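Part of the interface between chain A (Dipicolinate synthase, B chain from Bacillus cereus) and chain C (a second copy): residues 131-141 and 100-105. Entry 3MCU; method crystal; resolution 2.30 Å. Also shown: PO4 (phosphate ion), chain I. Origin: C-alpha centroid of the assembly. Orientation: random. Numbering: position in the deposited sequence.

Chain A 131-141: NDALGLNGVNL
Chain C 100-105: KFANAM

The most unusual feature of this contact is that its centre is an alanine in a left-handed conformation. Ala C104, at phi/psi 64/40, is the first residue to leave the helix of chain C, and a Schellman motif closes the last turn: Met C105 N bonds Lys C100 O (2.9 Å) and Ala C104 N bonds Phe C101 O (2.9 Å). Ala C104 CB points toward chain A, where a small methyl can sit close to several side chains: 3.6 Å from Asn A137 CG, 3.7 Å from Asp A132 OD2 and 3.9 Å from Leu A136 CB. The nearest CA atoms across the stretches are those of Asn A137 and Ala C104, 5.6 Å apart.

Chain A receives this methyl on two successive type I turns, Asp A132 to Gly A135 and Gly A135 to Gly A138, leading into a helix that includes Asn A140. Asp A132 O accepts from both Gly A135 N (2.8 Å) and Asn A137 N (3.1 Å). A polar relay links the side chains of Asn A140, Asn A137 and Asp A132: Asn A140 ND2 (chi1 -65°, m) donates to Asn A137 OD1 at 2.8 Å, and Asn A137 ND2 (chi1 -121°, between wells) donates to Asp A132 OD1 at 3.2 Å. An amide can donate and accept at once, which suits Asn A137 to the middle of the relay. Asn A140 ND2 also makes a weak hydrogen bond to Asn C103 O, 3.2 Å at 133°, the one direct hydrogen bond across the stretches.

Leu A136 (m, t) points toward chain C and lays its CD1 3.6 Å from Phe C101 O and 4.4 Å from Phe C101 CE1, meeting the ring obliquely, so that the leucine methyl has an apolar partner in the aromatic ring; Phe C101 has chi1 t.

Two waters bridge the stretches. Water 1 O donates to Asp A132 OD2 (2.6 Å) and Ala C104 O (2.8 Å); water 2 O donates to Leu A136 O (2.9 Å) and Ala C102 O (3.0 Å).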

ATOM      1  N   ASN A 131     -14.255   7.203  13.828  1.00 26.52           N
ATOM      2  CA  ASN A 131     -14.911   5.942  14.167  1.00 28.44           C
ATOM      3  C   ASN A 131     -14.476   4.759  13.288  1.00 29.07           C
ATOM      4  O   ASN A 131     -15.052   3.682  13.389  1.00 28.39           O
ATOM      5  CB  ASN A 131     -16.438   6.092  14.212  1.00 29.73           C
ATOM      6  CG  ASN A 131     -17.065   6.286  12.834  1.00 33.01           C
ATOM      7  OD1 ASN A 131     -16.537   5.826  11.822  1.00 32.29           O
ATOM      8  ND2 ASN A 131     -18.211   6.958  12.795  1.00 33.74           N
ATOM      9  N   ASP A 132     -13.448   4.965  12.450  1.00 28.98           N
ATOM     10  CA  ASP A 132     -12.922   3.903  11.572  1.00 28.58           C
ATOM     11  C   ASP A 132     -11.406   3.673  11.722  1.00 29.04           C
ATOM     12  O   ASP A 132     -10.780   3.014  10.872  1.00 26.16           O
ATOM     13  CB  ASP A 132     -13.270   4.172  10.096  1.00 26.14           C
ATOM     14  CG  ASP A 132     -12.701   5.502   9.576  1.00 30.45           C
ATOM     15  OD1 ASP A 132     -12.033   6.242  10.344  1.00 30.03           O
ATOM     16  OD2 ASP A 132     -12.924   5.815   8.382  1.00 32.56           O
ATOM     17  N   ALA A 133     -10.829   4.208  12.799  1.00 25.52           N
ATOM     18  CA  ALA A 133      -9.395   4.068  13.064  1.00 24.86           C
ATOM     19  C   ALA A 133      -8.914   2.616  13.051  1.00 27.19           C
ATOM     20  O   ALA A 133      -7.790   2.347  12.649  1.00 28.88           O
ATOM     21  CB  ALA A 133      -9.015   4.743  14.389  1.00 26.83           C
ATOM     22  N   LEU A 134      -9.753   1.683  13.505  1.00 28.05           N
ATOM     23  CA  LEU A 134      -9.396   0.266  13.490  1.00 27.37           C
ATOM     24  C   LEU A 134     -10.122  -0.459  12.354  1.00 27.52           C
ATOM     25  O   LEU A 134     -10.170  -1.688  12.309  1.00 30.03           O
ATOM     26  CB  LEU A 134      -9.717  -0.381  14.843  1.00 30.97           C
ATOM     27  CG  LEU A 134      -8.951   0.228  16.024  1.00 33.96           C
ATOM     28  CD1 LEU A 134      -9.612  -0.141  17.340  1.00 32.55           C
ATOM     29  CD2 LEU A 134      -7.496  -0.222  16.004  1.00 32.14           C
ATOM     30  N   GLY A 135     -10.717   0.319  11.460  1.00 26.95           N
ATOM     31  CA  GLY A 135     -11.256  -0.197  10.214  1.00 27.73           C
ATOM     32  C   GLY A 135     -10.343   0.226   9.067  1.00 26.42           C
ATOM     33  O   GLY A 135      -9.116   0.103   9.169  1.00 25.57           O
ATOM     34  N   LEU A 136     -10.933   0.759   8.000  1.00 24.37           N
ATOM     35  CA  LEU A 136     -10.170   1.186   6.818  1.00 26.70           C
ATOM     36  C   LEU A 136      -9.084   2.254   7.076  1.00 28.83           C
ATOM     37  O   LEU A 136      -8.100   2.341   6.318  1.00 28.51           O
ATOM     38  CB  LEU A 136     -11.114   1.661   5.712  1.00 26.10           C
ATOM     39  CG  LEU A 136     -11.866   0.532   4.983  1.00 29.61           C
ATOM     40  CD1 LEU A 136     -13.070   1.063   4.200  1.00 27.25           C
ATOM     41  CD2 LEU A 136     -10.898  -0.273   4.088  1.00 27.49           C
ATOM     42  N   ASN A 137      -9.261   3.066   8.119  1.00 22.12           N
ATOM     43  CA  ASN A 137      -8.324   4.155   8.369  1.00 24.04           C
ATOM     44  C   ASN A 137      -7.106   3.732   9.182  1.00 25.08           C
ATOM     45  O   ASN A 137      -6.166   4.506   9.341  1.00 24.21           O
ATOM     46  CB  ASN A 137      -9.014   5.337   9.038  1.00 23.27           C
ATOM     47  CG  ASN A 137      -8.913   6.612   8.223  1.00 25.83           C
ATOM     48  OD1 ASN A 137      -7.962   6.816   7.469  1.00 23.48           O
ATOM     49  ND2 ASN A 137      -9.909   7.481   8.369  1.00 27.97           N
ATOM     50  N   GLY A 138      -7.128   2.499   9.683  1.00 24.51           N
ATOM     51  CA  GLY A 138      -6.014   1.948  10.427  1.00 24.13           C
ATOM     52  C   GLY A 138      -4.700   2.002   9.670  1.00 25.55           C
ATOM     53  O   GLY A 138      -3.672   2.409  10.220  1.00 24.96           O
ATOM     54  N   VAL A 139      -4.728   1.599   8.406  1.00 25.85           N
ATOM     55  CA  VAL A 139      -3.538   1.675   7.558  1.00 24.36           C
ATOM     56  C   VAL A 139      -2.965   3.106   7.504  1.00 23.37           C
ATOM     57  O   VAL A 139      -1.755   3.303   7.625  1.00 22.83           O
ATOM     58  CB  VAL A 139      -3.820   1.109   6.138  1.00 25.26           C
ATOM     59  CG1 VAL A 139      -2.610   1.189   5.286  1.00 28.79           C
ATOM     60  CG2 VAL A 139      -4.222  -0.345   6.238  1.00 27.38           C
ATOM     61  N   ASN A 140      -3.836   4.097   7.349  1.00 22.01           N
ATOM     62  CA  ASN A 140      -3.413   5.496   7.272  1.00 22.18           C
ATOM     63  C   ASN A 140      -2.744   6.005   8.573  1.00 22.93           C
ATOM     64  O   ASN A 140      -1.657   6.594   8.550  1.00 22.93           O
ATOM     65  CB  ASN A 140      -4.597   6.386   6.877  1.00 21.02           C
ATOM     66  CG  ASN A 140      -5.103   6.095   5.462  1.00 25.63           C
ATOM     67  OD1 ASN A 140      -4.315   5.829   4.551  1.00 24.89           O
ATOM     68  ND2 ASN A 140      -6.419   6.157   5.275  1.00 23.96           N
ATOM     69  N   LEU A 141      -3.396   5.745   9.695  1.00 22.26           N
ATOM     70  CA  LEU A 141      -2.886   6.091  11.010  1.00 23.04           C
ATOM     71  C   LEU A 141      -1.505   5.505  11.216  1.00 22.42           C
ATOM     72  O   LEU A 141      -0.603   6.206  11.657  1.00 22.64           O
ATOM     73  CB  LEU A 141      -3.838   5.576  12.088  1.00 25.31           C
ATOM     74  CG  LEU A 141      -3.707   6.192  13.490  1.00 31.27           C
ATOM     75  CD1 LEU A 141      -5.006   5.983  14.291  1.00 27.31           C
ATOM     76  CD2 LEU A 141      -2.489   5.635  14.231  1.00 28.38           C
TER
ATOM     77  N   LYS C 100     -11.846   6.695  -3.008  1.00 21.50           N
ATOM     78  CA  LYS C 100     -12.038   7.405  -1.746  1.00 25.19           C
ATOM     79  C   LYS C 100     -12.560   6.522  -0.599  1.00 25.19           C
ATOM     80  O   LYS C 100     -12.065   6.608   0.534  1.00 23.67           O
ATOM     81  CB  LYS C 100     -12.960   8.602  -1.954  1.00 26.70           C
ATOM     82  CG  LYS C 100     -12.318   9.708  -2.776  1.00 30.78           C
ATOM     83  CD  LYS C 100     -13.161  10.976  -2.784  1.00 36.03           C
ATOM     84  CE  LYS C 100     -14.384  10.819  -3.682  1.00 37.42           C
ATOM     85  NZ  LYS C 100     -15.466  11.799  -3.322  1.00 41.72           N
ATOM     86  N   PHE C 101     -13.553   5.681  -0.894  1.00 24.20           N
ATOM     87  CA  PHE C 101     -14.104   4.730   0.085  1.00 23.34           C
ATOM     88  C   PHE C 101     -13.005   3.824   0.605  1.00 22.86           C
ATOM     89  O   PHE C 101     -12.824   3.695   1.823  1.00 23.72           O
ATOM     90  CB  PHE C 101     -15.239   3.889  -0.537  1.00 23.65           C
ATOM     91  CG  PHE C 101     -15.961   2.977   0.452  1.00 23.28           C
ATOM     92  CD1 PHE C 101     -16.197   3.372   1.744  1.00 22.23           C
ATOM     93  CD2 PHE C 101     -16.412   1.723   0.059  1.00 24.39           C
ATOM     94  CE1 PHE C 101     -16.870   2.529   2.636  1.00 27.46           C
ATOM     95  CE2 PHE C 101     -17.072   0.878   0.942  1.00 22.34           C
ATOM     96  CZ  PHE C 101     -17.313   1.274   2.218  1.00 21.63           C
ATOM     97  N   ALA C 102     -12.260   3.214  -0.315  1.00 22.92           N
ATOM     98  CA  ALA C 102     -11.129   2.354   0.053  1.00 23.95           C
ATOM     99  C   ALA C 102     -10.086   3.094   0.909  1.00 23.89           C
ATOM    100  O   ALA C 102      -9.466   2.507   1.782  1.00 24.26           O
ATOM    101  CB  ALA C 102     -10.473   1.742  -1.194  1.00 21.84           C
ATOM    102  N   ASN C 103      -9.925   4.387   0.665  1.00 23.55           N
ATOM    103  CA  ASN C 103      -8.959   5.186   1.400  1.00 26.13           C
ATOM    104  C   ASN C 103      -9.548   5.836   2.649  1.00 27.41           C
ATOM    105  O   ASN C 103      -8.870   6.607   3.333  1.00 28.12           O
ATOM    106  CB  ASN C 103      -8.358   6.253   0.486  1.00 26.32           C
ATOM    107  CG  ASN C 103      -7.303   5.688  -0.450  1.00 28.52           C
ATOM    108  OD1 ASN C 103      -7.548   5.484  -1.647  1.00 29.32           O
ATOM    109  ND2 ASN C 103      -6.121   5.424   0.091  1.00 31.02           N
ATOM    110  N   ALA C 104     -10.816   5.546   2.922  1.00 24.01           N
ATOM    111  CA  ALA C 104     -11.491   6.053   4.120  1.00 26.98           C
ATOM    112  C   ALA C 104     -11.611   7.585   4.126  1.00 30.47           C
ATOM    113  O   ALA C 104     -11.429   8.242   5.161  1.00 29.32           O
ATOM    114  CB  ALA C 104     -10.793   5.564   5.380  1.00 27.04           C
HETATM  115  N   MSE C 105     -11.912   8.140   2.956  1.00 30.57           N
HETATM  116  CA  MSE C 105     -12.317   9.532   2.823  1.00 29.34           C
HETATM  117  C   MSE C 105     -13.832   9.603   2.923  1.00 32.57           C
HETATM  118  O   MSE C 105     -14.522   8.591   2.722  1.00 30.42           O
HETATM  119  CB  MSE C 105     -11.854  10.084   1.482  1.00 28.55           C
HETATM  120  CG  MSE C 105     -10.352   9.991   1.331  1.00 32.50           C
HETATM  121 SE   MSE C 105      -9.583  10.917  -0.206  1.00 45.18          SE
HETATM  122  CE  MSE C 105     -10.820  12.429  -0.363  1.00 37.01           C
TER
HETATM  123  P   PO4 I 306     -20.047   9.065  15.585  1.00 44.42           P
HETATM  124  O1  PO4 I 306     -19.534   7.782  14.944  1.00 33.73           O
HETATM  125  O2  PO4 I 306     -18.850   9.940  16.000  1.00 45.68           O
HETATM  126  O3  PO4 I 306     -20.817   9.866  14.496  1.00 39.61           O
HETATM  127  O4  PO4 I 306     -20.865   8.834  16.859  1.00 45.65           O
HETATM  128  O   HOH W   1     -12.628   8.260   7.688  1.00 27.85           O
HETATM  129  O   HOH W   2      -7.461   1.280   3.712  1.00 29.07           O